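Long-range contact in periplasmic iron-binding protein (Synechocystis sp., PDB 2VOZ), which binds ferric iron in the periplasm and probably hands it to an ABC transporter for import into the cell: residues Arg157-Val162 against Ile216-Ile221. Residues are numbered along the deposited sequence; the frame is centred on the assembly and turned at random. Where two conformers were deposited one is given.
Sequences RGKILV and IGDVAI
Lys159 lies across Asp218 where two short parallel strands begin to pair, and backbone bonds fix the register that brings the two side chains together. From CB, 4.2 Å from CB of Asp218, the lysine chain runs extended: CG and CD pass OD2 of the aspartate, and CE comes within 3.3 Å of that oxygen. NZ lies farther from it than CE does, in a long salt bridge to OD2 of Asp218 (3.9 Å), and a water that accepts from NZ and donates to OD2 bridges the two groups. OD1 of Asp218 is taken by a salt bridge to Arg139, which also bonds Gly217 O. An alanine in place of Lys159 would probably leave OD2 and the water without their cationic mate and strip the aliphatic packing from that oxygen. Lys159 O accepts two N-H groups, from Asp218 on a lone pair (2.8 Å) and from Val219, tilted 28° from the carbonyl plane. Beyond it, Leu161 N bonds Val219 O and Ile221 N bonds Leu161 O, the alternation of a parallel pair. Leu161 CD1 rests 3.6 Å from Gly217 CA, where a CB would collide with Leu161 CG and Lys159 O. Leu161 and Ala220 share the face covered by helix 205-213; the backbone of Ile160 is hydrogen-bonded to that of Asn196 and Ala198. Strand 124-136 runs antiparallel along the other edge of strand 219-223, whose Ile221 touches helix 168-181, which carries the iron ligand Tyr169.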
loop_
_atom_site.group_PDB
_atom_site.type_symbol
_atom_site.label_atom_id
_atom_site.label_comp_id
_atom_site.label_asym_id
_atom_site.label_seq_id
_atom_site.Cartn_x
_atom_site.Cartn_y
_atom_site.Cartn_z
ATOM N N ARG B 157 -37.192 -16.493 16.778
ATOM C CA ARG B 157 -37.057 -17.639 15.890
ATOM C C ARG B 157 -36.869 -17.209 14.428
ATOM O O ARG B 157 -37.626 -16.373 13.938
ATOM C CB ARG B 157 -38.284 -18.556 16.044
ATOM C CG ARG B 157 -38.320 -19.690 15.068
ATOM C CD ARG B 157 -37.433 -20.781 15.542
ATOM N NE ARG B 157 -37.965 -22.074 15.112
ATOM N N GLY B 158 -35.840 -17.764 13.767
ATOM C CA GLY B 158 -35.521 -17.466 12.361
ATOM C C GLY B 158 -34.948 -16.075 12.136
ATOM O O GLY B 158 -34.834 -15.642 10.994
ATOM N N LYS B 159 -34.540 -15.389 13.204
ATOM C CA LYS B 159 -34.130 -13.988 13.053
ATOM C C LYS B 159 -32.659 -13.651 13.370
ATOM O O LYS B 159 -32.191 -12.566 13.003
ATOM C CB LYS B 159 -35.072 -13.093 13.854
ATOM C CG LYS B 159 -36.451 -12.971 13.209
ATOM C CD LYS B 159 -37.388 -12.115 14.044
ATOM C CE LYS B 159 -38.696 -11.938 13.286
ATOM N NZ LYS B 159 -39.667 -11.034 13.973
ATOM N N ILE B 160 -31.962 -14.539 14.069
ATOM C CA ILE B 160 -30.629 -14.213 14.593
ATOM C C ILE B 160 -29.499 -14.550 13.640
ATOM O O ILE B 160 -29.412 -15.668 13.088
ATOM C CB ILE B 160 -30.401 -14.912 15.950
ATOM C CG1 ILE B 160 -31.520 -14.526 16.966
ATOM C CG2 ILE B 160 -28.980 -14.610 16.489
ATOM C CD1 ILE B 160 -31.652 -13.024 17.335
ATOM N N LEU B 161 -28.598 -13.584 13.437
ATOM C CA LEU B 161 -27.417 -13.787 12.607
ATOM C C LEU B 161 -26.122 -13.667 13.398
ATOM O O LEU B 161 -25.909 -12.672 14.059
ATOM C CB LEU B 161 -27.369 -12.722 11.533
ATOM C CG LEU B 161 -28.510 -12.865 10.536
ATOM C CD1 LEU B 161 -28.728 -11.486 9.912
ATOM C CD2 LEU B 161 -28.172 -13.914 9.465
ATOM N N VAL B 162 -25.286 -14.705 13.345
ATOM C CA VAL B 162 -23.966 -14.647 13.974
ATOM C C VAL B 162 -22.995 -15.519 13.199
ATOM O O VAL B 162 -23.427 -16.488 12.549
ATOM C CB VAL B 162 -24.039 -15.047 15.469
ATOM C CG1 VAL B 162 -24.420 -16.529 15.615
ATOM C CG2 VAL B 162 -22.718 -14.721 16.190
ATOM N N ILE B 216 -32.031 -11.301 5.176
ATOM C CA ILE B 216 -31.751 -12.690 5.620
ATOM C C ILE B 216 -32.119 -12.931 7.083
ATOM O O ILE B 216 -32.621 -14.009 7.434
ATOM C CB ILE B 216 -30.276 -13.094 5.303
ATOM C CG1 ILE B 216 -30.060 -12.987 3.787
ATOM C CG2 ILE B 216 -29.986 -14.537 5.734
ATOM C CD1 ILE B 216 -28.606 -12.792 3.374
ATOM N N GLY B 217 -31.906 -11.930 7.933
ATOM C CA GLY B 217 -32.287 -12.048 9.362
ATOM C C GLY B 217 -32.522 -10.646 9.870
ATOM O O GLY B 217 -32.403 -9.694 9.089
ATOM N N ASP B 218 -32.809 -10.478 11.170
ATOM C CA ASP B 218 -33.223 -9.175 11.678
ATOM C C ASP B 218 -32.333 -8.610 12.782
ATOM O O ASP B 218 -32.346 -7.407 13.032
ATOM C CB ASP B 218 -34.647 -9.256 12.245
ATOM C CG ASP B 218 -35.705 -9.515 11.190
ATOM O OD1 ASP B 218 -35.412 -9.575 9.968
ATOM O OD2 ASP B 218 -36.873 -9.675 11.621
ATOM N N VAL B 219 -31.604 -9.493 13.465
ATOM C CA VAL B 219 -30.728 -9.091 14.603
ATOM C C VAL B 219 -29.417 -9.850 14.480
ATOM O O VAL B 219 -29.423 -11.063 14.302
ATOM C CB VAL B 219 -31.346 -9.383 16.004
ATOM C CG1 VAL B 219 -30.373 -8.962 17.105
ATOM C CG2 VAL B 219 -32.706 -8.668 16.148
ATOM N N ALA B 220 -28.303 -9.121 14.500
ATOM C CA ALA B 220 -26.984 -9.760 14.391
ATOM C C ALA B 220 -26.192 -9.431 15.626
ATOM O O ALA B 220 -26.448 -8.399 16.288
ATOM C CB ALA B 220 -26.227 -9.278 13.176
ATOM N N ILE B 221 -25.224 -10.309 15.932
ATOM C CA ILE B 221 -24.248 -10.037 16.985
ATOM C C ILE B 221 -22.917 -9.818 16.283
ATOM O O ILE B 221 -22.508 -10.666 15.479
ATOM C CB ILE B 221 -24.127 -11.238 17.940
ATOM C CG1 ILE B 221 -25.502 -11.518 18.600
ATOM C CG2 ILE B 221 -23.074 -10.951 19.038
ATOM C CD1 ILE B 221 -25.518 -12.768 19.513
HETATM O O HOH W 1 -38.182 -8.673 13.771
#